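Local structure of photosystem II assembly protein Ycf48 (Thermosynechococcus elongatus, 5OJ5) at residues G69-V74 with Q86-R91; R225-M230 with M240-G245; N45-I50 with Q303-V308; G231-G236 with L275-P280; K148-G153 with I164-D169. The protein binds the C-terminal extension of D1 and is thought to act early in photosystem II assembly and in the replacement of photodamaged D1. All blocks are in the same frame, centred on the assembly; numbering follows the deposited sequence. Where two conformers were deposited one is given.

Overall arrangement
The five contacts are spread round a seven-bladed beta-propeller. Contacts 1, 2 and 5 each lie within a single blade, whereas contacts 3 and 4 join consecutive blades. Contacts 2 and 4 share strand 227-232 and touch, their centres about 17 Å apart. Contact 4 comes within about 6 Å of contact 3 (nearest atoms) without touching it, and contact 3 meets contact 1 where Ile-50 packs on Gln-86, centres about 22 Å apart. Contact 5 lies across the chain's centre from contacts 2 and 3, about 31 and 36 Å from them centre to centre. Arg-91 of contact 1 packs on the bound peptide, and contact 2 holds two residues of the Arg-rich patch.

Contact 1: G69-V74 with Q86-R91; sequences GWLVGV and QTWEPR
Leu-71 sets its CD2 methyl over one face of the six-membered ring of Trp-88, a CH-pi contact 3.5 Å from CD2 to the ring centroid and 10° off the normal. Its CG lies between the backbone N and the carbonyl carbon (chi1 62°) and itself comes to 3.7 Å from Trp-88 CE3. Plain van der Waals contact with the backbone adds to this: Gly-69 O is 3.8 Å from Trp-88 CZ3, and Trp-70 CA lies at the edge of the same indole, in its plane. Trp-70 starts away from 86-91, but its ring end comes nearer and CZ3 meets Arg-91 CG at 3.6 Å. The two side chains cross at about a right angle, with ring and guanidinium planes 70° apart; it is the aliphatic CG of the arginine that touches. The same arginine packs on an apolar side chain of the bound peptide. Polar groups are served outside the contact: Arg-91 NE forms a salt bridge with Glu-80, and Trp-70 NE1 bonds to Gly-127 O. Trp-88 NE1 bonds to Gly-85 O and Thr-87 OG1 to Asp-83, the internal bonding of an Asp-box (BNR) turn between the third and fourth strands of a propeller blade.

Contact 2: R225-M230 with M240-G245; sequences RRLHNM and MIVNGG
Ile-241 O is gripped by two successive amides, His-228 N at 2.8 Å and Asn-229 N at 3.2 Å, which makes a classic beta bulge in strand 227-230. The register slips by one residue there: Leu-227 pairs with Val-242, Asn-229 with Ile-241 and Met-230 with Met-240, in antiparallel fashion. Ile-241 N returns a nearly straight bond to Asn-229 O (174° at the hydrogen), and Asn-243 N bonds to Arg-226 O. Beyond the strands, Arg-225 runs extended from CG to NE and bonds through NH1 to Asn-243 O (3.1 Å); the acceptor lies near the guanidinium plane, while NH1 stands above the carbonyl plane. Arg-225 CD passes Val-242 CG2 at 3.9 Å. On the apolar side, Leu-227 CD2 touches both SD and CE of Met-240 (3.8 Å to each), and Met-230 lies beside Met-240, pointing the same way. Arg-225 and Arg-226 belong to the Arg-rich patch. The hairpin forms the first two strands of its blade, with strand 246-251 next in the sheet. Leu-227 and Met-230 pack on strand 196-199 of the preceding blade, whereas Ile-241 and Asn-229 turn to strand 272-277 of the following one.

Contact 3: N45-I50 with Q303-V308; sequences NPWEAI and QQDVDV
Asn-45 and Asp-305 approach to 6.2 Å between their CA atoms, where the chain entering strand 47-51 passes the turn from strand 303-304 into a 3-10 segment, and no backbone hydrogen bond joins the two segments. Asn-45 carries the contact. Its CG is anti to the backbone N (chi1 168°), and OD1 ends 2.5 Å from Asp-305 OD2, with the amide and carboxylate planes 70° apart. The same OD1 accepts from Trp-47 N (3.0 Å), the bond of an Asx turn, with the donor 63° above the amide plane. ND2 gives a second bond to Trp-47 O (3.0 Å), so both ends of the amide are held by the residue that opens the strand. That N-terminal strand is the outermost of the last blade, antiparallel to the C-terminal strand 334-338: the velcro closure of a beta-propeller. The turn at 305-308 belongs to the blade before it. Asp-305 OD2 also lies in the plane of the Trp-47 ring, at its edge, 3.6 Å from CD1. Asp-307 approaches from another direction, OD2 at 3.6 Å from Asn-45 CB, its carboxylate roughly parallel to the amide. Val-308 CG1 reaches Trp-47 CB at 4.3 Å, while the Trp-47 ring meets those of Trp-284 and Tyr-338 edge-to-face.

Contact 4: G231-G236 with L275-P280; sequences GFTPDG and LAYRTP
Thr-233 and Pro-234 come opposite Tyr-277 and Pro-280, with CA atoms 7.2 Å apart for Thr-233 and Tyr-277 and 6.0 Å for Pro-234 and Pro-280, and no hydrogen bond passes directly between the segments. They are the ends of strands 227-232 and 272-277, the first strands of consecutive beta-propeller blades, with the turns that follow. Pro-234 CD sits over the centre of the Tyr-277 ring, a CH-pi contact 3.3 Å from the centroid and 8° off the normal. Pro-234 CG lies beside it, 3.5 Å from Tyr-277 CG. At the far end of the ring Thr-233 CG2 touches Tyr-277 OH (3.3 Å). Thr-233 OG1, between its backbone N and carbonyl carbon (chi1 74°), donates to Asp-235 OD1 from above the carboxylate plane, and OD1 is also salt-bridged to Arg-237. One water joins the turns, donating to Asp-235 OD2 (2.6 Å) and to Pro-280 O (3.1 Å).

Contact 5: K148-G153 with I164-D169; sequences KALGNG and IYRTKD
Gly-153 and Lys-168 meet backbone to backbone in a contact between two turns at one end of a propeller blade, where strand 144-151 turns into 154-159 and strand 164-167 ends; strand 154-159 runs between the two. Gly-153 O comes to 3.2 Å from Lys-168 C and 4.0 Å from Thr-167 CG2. No direct hydrogen bond crosses, but the backbone of Gly-153 bonds to Ser-170, just past 164-169. A water completes the join by donating to Asn-152 O and to Lys-168 O, both at 2.7 Å. Gly-153 takes a left-handed backbone turn (phi 91°, psi -3°), which a glycine accommodates. The second turn is an Asp box running from Thr-167 through Asp-169 to Trp-174, a recurrent element of this propeller. Thr-167 OG1 is anti to its backbone N (chi1 -172°) and accepts from Asp-169 N at 3.3 Å in an ST turn; it also bonds to Gly-171 N and Asn-173 O, while Asp-169 OD2 is held by Asn-173 ND2. Farther back along the strands the approach is looser: Leu-150 CD1 comes obliquely to the Arg-166 guanidinium, 4.5 Å from NE, and Arg-166 NH2 makes a long, weak ion pair with Glu-156.

Contact 1: G69-V74 with Q86-R91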
# COMPACT_ATOMS: atom_id res chain seq x y z
N GLY A 69 0.89 -2.80 -16.64
CA GLY A 69 0.73 -3.07 -15.23
C GLY A 69 -0.59 -3.74 -14.93
O GLY A 69 -1.44 -3.95 -15.81
N TRP A 70 -0.76 -4.08 -13.65
CA TRP A 70 -1.89 -4.85 -13.15
C TRP A 70 -2.38 -4.27 -11.84
O TRP A 70 -1.57 -3.79 -11.02
CB TRP A 70 -1.46 -6.33 -12.92
CG TRP A 70 -1.20 -7.08 -14.20
CD1 TRP A 70 -0.05 -7.08 -14.92
CD2 TRP A 70 -2.13 -7.89 -14.91
NE1 TRP A 70 -0.22 -7.85 -16.07
CE2 TRP A 70 -1.48 -8.38 -16.05
CE3 TRP A 70 -3.45 -8.27 -14.66
CZ2 TRP A 70 -2.10 -9.24 -16.97
CZ3 TRP A 70 -4.04 -9.17 -15.58
CH2 TRP A 70 -3.36 -9.63 -16.69
N LEU A 71 -3.68 -4.38 -11.61
CA LEU A 71 -4.26 -4.05 -10.32
C LEU A 71 -5.16 -5.20 -9.88
O LEU A 71 -5.64 -6.00 -10.71
CB LEU A 71 -4.98 -2.71 -10.33
CG LEU A 71 -6.19 -2.50 -11.26
CD1 LEU A 71 -7.45 -3.20 -10.71
CD2 LEU A 71 -6.45 -1.02 -11.47
N VAL A 72 -5.36 -5.28 -8.56
CA VAL A 72 -6.11 -6.38 -7.97
C VAL A 72 -6.98 -5.84 -6.85
O VAL A 72 -6.68 -4.80 -6.23
CB VAL A 72 -5.21 -7.51 -7.42
CG1 VAL A 72 -4.35 -8.09 -8.52
CG2 VAL A 72 -4.34 -7.03 -6.25
N GLY A 73 -8.04 -6.59 -6.51
CA GLY A 73 -8.84 -6.22 -5.36
C GLY A 73 -9.84 -7.27 -4.96
O GLY A 73 -9.65 -8.48 -5.16
N VAL A 74 -10.93 -6.76 -4.40
CA VAL A 74 -12.00 -7.57 -3.82
C VAL A 74 -12.73 -8.34 -4.91
O VAL A 74 -12.77 -7.91 -6.07
CB VAL A 74 -12.92 -6.61 -3.04
CG1 VAL A 74 -14.18 -7.26 -2.54
CG2 VAL A 74 -12.16 -6.01 -1.85
N GLN A 86 -3.88 4.67 -17.86
CA GLN A 86 -5.02 5.47 -18.31
C GLN A 86 -6.26 4.62 -18.52
O GLN A 86 -7.37 5.05 -18.18
CB GLN A 86 -4.68 6.17 -19.63
CG GLN A 86 -3.46 7.06 -19.52
CD GLN A 86 -3.07 7.61 -20.85
OE1 GLN A 86 -3.72 8.52 -21.35
NE2 GLN A 86 -2.04 7.02 -21.47
N THR A 87 -6.11 3.40 -19.04
CA THR A 87 -7.24 2.52 -19.30
C THR A 87 -6.89 1.13 -18.78
O THR A 87 -5.74 0.68 -18.87
CB THR A 87 -7.64 2.48 -20.74
OG1 THR A 87 -6.61 1.88 -21.48
CG2 THR A 87 -7.88 3.86 -21.28
N TRP A 88 -7.91 0.46 -18.28
CA TRP A 88 -7.76 -0.82 -17.62
C TRP A 88 -8.78 -1.79 -18.16
O TRP A 88 -9.96 -1.45 -18.31
CB TRP A 88 -7.96 -0.64 -16.11
CG TRP A 88 -6.90 0.23 -15.46
CD1 TRP A 88 -6.89 1.60 -15.37
CD2 TRP A 88 -5.68 -0.23 -14.88
NE1 TRP A 88 -5.77 2.01 -14.73
CE2 TRP A 88 -5.00 0.91 -14.41
CE3 TRP A 88 -5.13 -1.51 -14.69
CZ2 TRP A 88 -3.77 0.83 -13.76
CZ3 TRP A 88 -3.89 -1.60 -14.05
CH2 TRP A 88 -3.22 -0.43 -13.59
N GLU A 89 -8.35 -3.02 -18.39
CA GLU A 89 -9.19 -4.08 -18.92
C GLU A 89 -9.38 -5.17 -17.89
O GLU A 89 -8.37 -5.73 -17.42
CB GLU A 89 -8.57 -4.67 -20.19
CG GLU A 89 -8.57 -3.70 -21.36
CD GLU A 89 -9.93 -3.56 -22.04
OE1 GLU A 89 -10.87 -4.31 -21.70
OE2 GLU A 89 -10.05 -2.70 -22.93
N PRO A 90 -10.61 -5.55 -17.54
CA PRO A 90 -10.80 -6.63 -16.58
C PRO A 90 -10.37 -7.96 -17.16
O PRO A 90 -10.55 -8.25 -18.35
CB PRO A 90 -12.31 -6.64 -16.31
CG PRO A 90 -12.81 -5.44 -16.90
CD PRO A 90 -11.88 -4.90 -17.93
N ARG A 91 -9.83 -8.80 -16.29
CA ARG A 91 -9.48 -10.18 -16.57
C ARG A 91 -10.13 -11.05 -15.51
O ARG A 91 -9.94 -10.80 -14.33
CB ARG A 91 -7.96 -10.32 -16.52
CG ARG A 91 -7.19 -9.25 -17.42
CD ARG A 91 -7.27 -9.69 -18.78
NE ARG A 91 -6.56 -8.76 -19.64
CZ ARG A 91 -7.17 -8.11 -20.60
NH1 ARG A 91 -8.48 -8.21 -20.68
NH2 ARG A 91 -6.50 -7.35 -21.45

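Contact 2: R225-M230 with M240-G245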
# COMPACT_ATOMS: atom_id res chain seq x y z
N ARG A 225 -3.13 8.90 21.29
CA ARG A 225 -3.94 8.47 20.15
C ARG A 225 -3.38 7.16 19.58
O ARG A 225 -2.17 6.99 19.48
CB ARG A 225 -3.87 9.57 19.08
CG ARG A 225 -4.56 10.89 19.42
CD ARG A 225 -4.06 12.02 18.55
NE ARG A 225 -4.62 13.30 19.01
CZ ARG A 225 -5.78 13.79 18.60
NH1 ARG A 225 -6.50 13.14 17.70
NH2 ARG A 225 -6.21 14.94 19.08
N ARG A 226 -4.27 6.25 19.21
CA ARG A 226 -3.82 4.98 18.65
C ARG A 226 -3.21 5.16 17.27
O ARG A 226 -3.60 6.04 16.49
CB ARG A 226 -4.98 3.99 18.59
CG ARG A 226 -5.61 3.63 19.91
CD ARG A 226 -4.59 3.03 20.86
NE ARG A 226 -5.19 2.64 22.13
CZ ARG A 226 -5.84 1.52 22.35
NH1 ARG A 226 -5.96 0.63 21.38
NH2 ARG A 226 -6.33 1.22 23.56
N LEU A 227 -2.26 4.27 16.97
CA LEU A 227 -1.66 4.24 15.64
C LEU A 227 -2.64 3.71 14.62
O LEU A 227 -3.42 2.79 14.89
CB LEU A 227 -0.47 3.29 15.68
CG LEU A 227 0.75 3.78 16.43
CD1 LEU A 227 1.66 2.65 16.75
CD2 LEU A 227 1.49 4.84 15.54
N HIS A 228 -2.59 4.29 13.43
CA HIS A 228 -3.35 3.79 12.31
C HIS A 228 -2.49 3.18 11.21
O HIS A 228 -2.78 2.08 10.73
CB HIS A 228 -4.21 4.85 11.65
CG HIS A 228 -5.01 4.25 10.56
ND1 HIS A 228 -5.90 3.22 10.82
CD2 HIS A 228 -4.93 4.35 9.22
CE1 HIS A 228 -6.40 2.79 9.68
NE2 HIS A 228 -5.84 3.46 8.70
N ASN A 229 -1.43 3.87 10.80
CA ASN A 229 -0.57 3.41 9.71
C ASN A 229 0.84 3.92 9.96
O ASN A 229 1.02 4.93 10.64
CB ASN A 229 -1.11 3.87 8.34
CG ASN A 229 -0.59 3.05 7.17
OD1 ASN A 229 0.23 2.14 7.33
ND2 ASN A 229 -1.08 3.38 5.97
N MET A 230 1.81 3.19 9.41
CA MET A 230 3.22 3.58 9.52
C MET A 230 3.93 3.12 8.27
O MET A 230 3.55 2.09 7.67
CB MET A 230 3.92 2.94 10.71
CG MET A 230 3.38 3.43 12.03
SD MET A 230 4.20 2.70 13.47
CE MET A 230 5.78 3.51 13.34
N MET A 240 4.38 8.00 10.91
CA MET A 240 3.17 7.45 11.47
C MET A 240 1.98 8.36 11.22
O MET A 240 2.10 9.59 11.26
CB MET A 240 3.28 7.16 13.00
CG MET A 240 3.56 8.37 13.85
SD MET A 240 3.52 8.03 15.62
CE MET A 240 4.68 6.79 15.84
N ILE A 241 0.83 7.73 11.02
CA ILE A 241 -0.49 8.36 11.07
C ILE A 241 -1.18 7.82 12.32
O ILE A 241 -1.24 6.60 12.51
CB ILE A 241 -1.33 8.01 9.83
CG1 ILE A 241 -0.70 8.61 8.58
CG2 ILE A 241 -2.78 8.49 10.04
CD1 ILE A 241 -1.32 8.08 7.28
N VAL A 242 -1.70 8.73 13.15
CA VAL A 242 -2.42 8.34 14.36
C VAL A 242 -3.86 8.85 14.26
O VAL A 242 -4.20 9.72 13.46
CB VAL A 242 -1.76 8.81 15.66
CG1 VAL A 242 -0.31 8.33 15.73
CG2 VAL A 242 -1.86 10.29 15.79
N ASN A 243 -4.70 8.29 15.14
CA ASN A 243 -6.11 8.64 15.20
C ASN A 243 -6.31 10.14 15.25
O ASN A 243 -5.53 10.88 15.86
CB ASN A 243 -6.78 8.02 16.43
CG ASN A 243 -8.31 8.09 16.35
OD1 ASN A 243 -8.90 7.53 15.44
ND2 ASN A 243 -8.93 8.79 17.29
N GLY A 244 -7.35 10.59 14.57
CA GLY A 244 -7.75 11.97 14.70
C GLY A 244 -6.97 12.92 13.85
O GLY A 244 -6.91 14.12 14.16
N GLY A 245 -6.36 12.43 12.79
CA GLY A 245 -5.79 13.30 11.77
C GLY A 245 -4.44 13.87 12.13
O GLY A 245 -4.13 15.00 11.76

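Contact 3: N45-I50 with Q303-V308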
# COMPACT_ATOMS: atom_id res chain seq x y z
N ASN A 45 -3.65 20.86 -9.33
CA ASN A 45 -4.12 19.53 -8.99
C ASN A 45 -3.61 18.55 -10.04
O ASN A 45 -4.12 18.56 -11.18
CB ASN A 45 -5.64 19.49 -8.99
CG ASN A 45 -6.12 18.05 -8.93
OD1 ASN A 45 -5.51 17.20 -8.25
ND2 ASN A 45 -7.15 17.72 -9.69
N PRO A 46 -2.67 17.66 -9.72
CA PRO A 46 -2.14 16.72 -10.69
C PRO A 46 -2.97 15.45 -10.80
O PRO A 46 -2.66 14.58 -11.61
CB PRO A 46 -0.75 16.39 -10.12
CG PRO A 46 -0.94 16.49 -8.63
CD PRO A 46 -1.93 17.60 -8.43
N TRP A 47 -4.02 15.30 -10.03
CA TRP A 47 -4.71 14.03 -9.95
C TRP A 47 -5.96 14.03 -10.81
O TRP A 47 -6.86 14.85 -10.61
CB TRP A 47 -5.06 13.73 -8.49
CG TRP A 47 -3.85 13.53 -7.64
CD1 TRP A 47 -3.31 14.42 -6.74
CD2 TRP A 47 -3.00 12.39 -7.60
NE1 TRP A 47 -2.20 13.91 -6.15
CE2 TRP A 47 -1.98 12.66 -6.65
CE3 TRP A 47 -3.01 11.14 -8.24
CZ2 TRP A 47 -0.98 11.72 -6.33
CZ3 TRP A 47 -2.04 10.21 -7.92
CH2 TRP A 47 -1.03 10.51 -6.96
N GLU A 48 -6.03 13.11 -11.73
CA GLU A 48 -7.23 12.94 -12.55
C GLU A 48 -8.03 11.73 -12.06
O GLU A 48 -7.48 10.65 -11.87
CB GLU A 48 -6.83 12.78 -14.00
CG GLU A 48 -6.15 11.54 -14.47
CD GLU A 48 -6.26 11.38 -15.99
OE1 GLU A 48 -6.13 10.23 -16.46
OE2 GLU A 48 -6.50 12.40 -16.71
N ALA A 49 -9.31 11.89 -11.86
CA ALA A 49 -10.17 10.82 -11.39
C ALA A 49 -10.56 9.92 -12.56
O ALA A 49 -10.94 10.40 -13.62
CB ALA A 49 -11.43 11.35 -10.71
N ILE A 50 -10.44 8.63 -12.36
CA ILE A 50 -10.81 7.58 -13.31
C ILE A 50 -11.81 6.68 -12.60
O ILE A 50 -11.64 6.31 -11.43
CB ILE A 50 -9.56 6.76 -13.72
CG1 ILE A 50 -8.59 7.63 -14.56
CG2 ILE A 50 -9.97 5.49 -14.51
CD1 ILE A 50 -7.26 7.00 -14.82
N GLN A 303 -0.65 21.75 2.26
CA GLN A 303 -1.67 22.45 1.53
C GLN A 303 -2.66 21.40 1.04
O GLN A 303 -2.32 20.22 0.86
CB GLN A 303 -1.06 23.22 0.36
CG GLN A 303 -0.16 24.36 0.86
CD GLN A 303 0.41 25.25 -0.24
OE1 GLN A 303 0.35 24.91 -1.42
NE2 GLN A 303 0.93 26.43 0.16
N GLN A 304 -3.88 21.82 0.83
CA GLN A 304 -4.93 20.89 0.47
C GLN A 304 -5.19 20.91 -1.04
O GLN A 304 -5.24 21.97 -1.65
CB GLN A 304 -6.24 21.19 1.20
CG GLN A 304 -7.34 20.22 0.85
CD GLN A 304 -8.47 20.22 1.83
OE1 GLN A 304 -8.65 21.17 2.60
NE2 GLN A 304 -9.25 19.16 1.82
N ASP A 305 -5.37 19.72 -1.63
CA ASP A 305 -5.84 19.62 -3.02
C ASP A 305 -7.36 19.71 -2.99
O ASP A 305 -8.05 18.72 -2.75
CB ASP A 305 -5.36 18.32 -3.62
CG ASP A 305 -5.67 18.22 -5.09
OD1 ASP A 305 -6.63 18.83 -5.57
OD2 ASP A 305 -4.94 17.45 -5.78
N VAL A 306 -7.86 20.92 -3.21
CA VAL A 306 -9.28 21.14 -3.00
C VAL A 306 -10.12 20.53 -4.11
O VAL A 306 -11.31 20.25 -3.90
CB VAL A 306 -9.64 22.63 -2.78
CG1 VAL A 306 -8.94 23.13 -1.49
CG2 VAL A 306 -9.28 23.49 -4.00
N ASP A 307 -9.55 20.33 -5.31
CA ASP A 307 -10.36 19.83 -6.41
C ASP A 307 -10.87 18.45 -6.12
O ASP A 307 -11.98 18.12 -6.53
CB ASP A 307 -9.58 19.78 -7.71
CG ASP A 307 -9.15 21.14 -8.14
OD1 ASP A 307 -9.82 21.81 -8.93
OD2 ASP A 307 -8.15 21.59 -7.55
N VAL A 308 -10.09 17.65 -5.41
CA VAL A 308 -10.53 16.27 -5.24
C VAL A 308 -11.50 16.13 -4.08
O VAL A 308 -12.01 15.02 -3.87
CB VAL A 308 -9.36 15.27 -5.11
CG1 VAL A 308 -8.46 15.33 -6.32
CG2 VAL A 308 -8.60 15.51 -3.85

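Contact 4: G231-G236 with L275-P280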
# COMPACT_ATOMS: atom_id res chain seq x y z
N GLY A 231 5.01 3.81 7.92
CA GLY A 231 5.84 3.44 6.79
C GLY A 231 7.17 4.11 6.85
O GLY A 231 7.55 4.68 7.88
N PHE A 232 7.89 4.03 5.73
CA PHE A 232 9.26 4.52 5.65
C PHE A 232 9.33 5.76 4.78
O PHE A 232 8.60 5.87 3.80
CB PHE A 232 10.16 3.43 5.07
CG PHE A 232 10.21 2.20 5.93
CD1 PHE A 232 11.14 2.09 6.94
CD2 PHE A 232 9.29 1.15 5.74
CE1 PHE A 232 11.17 0.97 7.76
CE2 PHE A 232 9.33 0.02 6.56
CZ PHE A 232 10.27 -0.06 7.54
N THR A 233 10.21 6.69 5.16
CA THR A 233 10.50 7.83 4.30
C THR A 233 11.61 7.47 3.33
O THR A 233 12.25 6.43 3.50
CB THR A 233 10.97 9.01 5.14
OG1 THR A 233 12.31 8.74 5.59
CG2 THR A 233 10.04 9.28 6.32
N PRO A 234 11.92 8.30 2.33
CA PRO A 234 13.03 8.01 1.41
C PRO A 234 14.38 8.44 1.94
O PRO A 234 15.35 8.48 1.18
CB PRO A 234 12.68 8.84 0.16
CG PRO A 234 11.42 9.48 0.41
CD PRO A 234 11.10 9.41 1.85
N ASP A 235 14.48 8.72 3.22
CA ASP A 235 15.74 9.10 3.83
C ASP A 235 16.02 8.32 5.10
O ASP A 235 16.86 8.71 5.90
CB ASP A 235 15.85 10.60 4.09
CG ASP A 235 14.65 11.14 4.83
OD1 ASP A 235 14.14 10.48 5.75
OD2 ASP A 235 14.16 12.23 4.46
N GLY A 236 15.37 7.19 5.29
CA GLY A 236 15.76 6.30 6.37
C GLY A 236 15.04 6.54 7.68
O GLY A 236 15.52 6.06 8.72
N LEU A 275 0.28 7.77 3.44
CA LEU A 275 1.25 8.85 3.24
C LEU A 275 2.29 8.29 2.27
O LEU A 275 2.77 7.16 2.48
CB LEU A 275 1.89 9.21 4.59
CG LEU A 275 2.89 10.36 4.61
CD1 LEU A 275 2.96 10.94 6.00
CD2 LEU A 275 4.26 9.93 4.20
N ALA A 276 2.63 9.02 1.23
CA ALA A 276 3.67 8.56 0.32
C ALA A 276 4.41 9.71 -0.29
O ALA A 276 3.84 10.78 -0.53
CB ALA A 276 3.08 7.69 -0.81
N TYR A 277 5.68 9.49 -0.58
CA TYR A 277 6.56 10.48 -1.17
C TYR A 277 6.61 10.33 -2.69
O TYR A 277 6.88 9.24 -3.20
CB TYR A 277 7.98 10.35 -0.63
CG TYR A 277 8.15 10.75 0.82
CD1 TYR A 277 8.84 11.91 1.14
CD2 TYR A 277 7.61 9.97 1.87
CE1 TYR A 277 9.00 12.28 2.47
CE2 TYR A 277 7.77 10.37 3.19
CZ TYR A 277 8.47 11.51 3.49
OH TYR A 277 8.62 11.85 4.82
N ARG A 278 6.40 11.41 -3.41
CA ARG A 278 6.68 11.41 -4.85
C ARG A 278 8.15 11.65 -5.11
O ARG A 278 8.72 11.11 -6.07
CB ARG A 278 5.82 12.48 -5.55
CG ARG A 278 5.95 12.39 -7.06
CD ARG A 278 5.08 13.41 -7.78
NE ARG A 278 5.53 14.79 -7.59
CZ ARG A 278 6.49 15.37 -8.29
NH1 ARG A 278 7.08 14.69 -9.27
NH2 ARG A 278 6.81 16.62 -8.03
N THR A 279 8.77 12.52 -4.29
CA THR A 279 10.17 12.87 -4.37
C THR A 279 10.64 12.98 -2.93
O THR A 279 9.82 12.92 -2.01
CB THR A 279 10.37 14.24 -5.05
OG1 THR A 279 9.85 15.25 -4.20
CG2 THR A 279 9.73 14.26 -6.43
N PRO A 280 11.93 13.22 -2.67
CA PRO A 280 12.35 13.34 -1.27
C PRO A 280 11.66 14.46 -0.52
O PRO A 280 11.50 14.34 0.70
CB PRO A 280 13.87 13.55 -1.37
CG PRO A 280 14.26 12.84 -2.62
CD PRO A 280 13.08 13.02 -3.57
O HOH W 1 13.47 12.37 1.96

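Contact 5: K148-G153 with I164-D169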
# COMPACT_ATOMS: atom_id res chain seq x y z
N LYS A 148 6.09 -9.82 -2.29
CA LYS A 148 7.05 -8.95 -2.94
C LYS A 148 7.89 -9.79 -3.90
O LYS A 148 8.59 -10.71 -3.48
CB LYS A 148 7.93 -8.24 -1.91
CG LYS A 148 9.00 -7.40 -2.57
CD LYS A 148 8.42 -6.17 -3.27
CE LYS A 148 9.41 -5.25 -3.84
NZ LYS A 148 8.71 -4.10 -4.54
N ALA A 149 7.82 -9.43 -5.18
CA ALA A 149 8.62 -10.10 -6.20
C ALA A 149 10.05 -9.60 -6.12
O ALA A 149 10.28 -8.38 -6.12
CB ALA A 149 8.09 -9.73 -7.58
N LEU A 150 11.01 -10.52 -6.06
CA LEU A 150 12.43 -10.16 -6.04
C LEU A 150 13.09 -10.44 -7.37
O LEU A 150 14.26 -10.10 -7.55
CB LEU A 150 13.13 -10.92 -4.91
CG LEU A 150 12.60 -10.59 -3.51
CD1 LEU A 150 13.19 -11.53 -2.48
CD2 LEU A 150 12.78 -9.14 -3.12
N GLY A 151 12.38 -11.03 -8.33
CA GLY A 151 12.91 -11.38 -9.62
C GLY A 151 13.56 -12.75 -9.62
O GLY A 151 13.96 -13.29 -8.59
N ASN A 152 13.64 -13.30 -10.82
CA ASN A 152 14.42 -14.50 -11.07
C ASN A 152 14.05 -15.63 -10.15
O ASN A 152 14.94 -16.35 -9.68
CB ASN A 152 15.92 -14.19 -11.01
CG ASN A 152 16.34 -13.21 -12.09
OD1 ASN A 152 16.34 -13.55 -13.26
ND2 ASN A 152 16.67 -11.98 -11.71
N GLY A 153 12.74 -15.81 -9.89
CA GLY A 153 12.27 -16.94 -9.12
C GLY A 153 12.17 -16.71 -7.63
O GLY A 153 11.72 -17.61 -6.91
N ILE A 164 6.59 -14.74 8.06
CA ILE A 164 7.35 -14.28 6.91
C ILE A 164 8.05 -15.47 6.28
O ILE A 164 8.73 -16.24 6.98
CB ILE A 164 8.40 -13.22 7.31
CG1 ILE A 164 7.74 -12.06 8.06
CG2 ILE A 164 9.18 -12.77 6.08
CD1 ILE A 164 8.72 -10.97 8.48
N TYR A 165 7.89 -15.63 4.97
CA TYR A 165 8.46 -16.72 4.20
C TYR A 165 9.15 -16.18 2.95
O TYR A 165 8.77 -15.15 2.41
CB TYR A 165 7.36 -17.68 3.74
CG TYR A 165 6.67 -18.32 4.89
CD1 TYR A 165 7.07 -19.56 5.36
CD2 TYR A 165 5.62 -17.66 5.54
CE1 TYR A 165 6.48 -20.12 6.48
CE2 TYR A 165 5.01 -18.20 6.63
CZ TYR A 165 5.46 -19.42 7.10
OH TYR A 165 4.83 -19.95 8.19
N ARG A 166 10.13 -16.93 2.47
CA ARG A 166 10.80 -16.59 1.22
C ARG A 166 10.90 -17.83 0.34
O ARG A 166 11.12 -18.94 0.82
CB ARG A 166 12.21 -16.01 1.47
CG ARG A 166 12.94 -15.38 0.30
CD ARG A 166 14.33 -14.81 0.71
NE ARG A 166 14.22 -13.51 1.40
CZ ARG A 166 14.78 -13.22 2.57
NH1 ARG A 166 15.47 -14.16 3.21
NH2 ARG A 166 14.64 -12.01 3.11
N THR A 167 10.73 -17.65 -0.96
CA THR A 167 11.02 -18.67 -1.96
C THR A 167 12.16 -18.18 -2.83
O THR A 167 12.28 -16.97 -3.12
CB THR A 167 9.79 -19.02 -2.83
OG1 THR A 167 10.07 -20.15 -3.66
CG2 THR A 167 9.36 -17.87 -3.73
N LYS A 168 12.94 -19.14 -3.32
CA LYS A 168 13.97 -18.90 -4.32
C LYS A 168 13.73 -19.75 -5.55
O LYS A 168 14.55 -19.71 -6.47
CB LYS A 168 15.34 -19.18 -3.74
CG LYS A 168 15.69 -18.29 -2.58
CD LYS A 168 17.04 -18.71 -1.97
CE LYS A 168 17.44 -17.87 -0.79
NZ LYS A 168 18.72 -18.39 -0.20
N ASP A 169 12.67 -20.55 -5.57
CA ASP A 169 12.46 -21.50 -6.67
C ASP A 169 11.04 -21.38 -7.20
O ASP A 169 10.34 -22.38 -7.46
CB ASP A 169 12.82 -22.94 -6.28
CG ASP A 169 11.99 -23.51 -5.13
OD1 ASP A 169 11.17 -22.82 -4.52
OD2 ASP A 169 12.21 -24.72 -4.84
O HOH W 2 15.58 -17.30 -7.27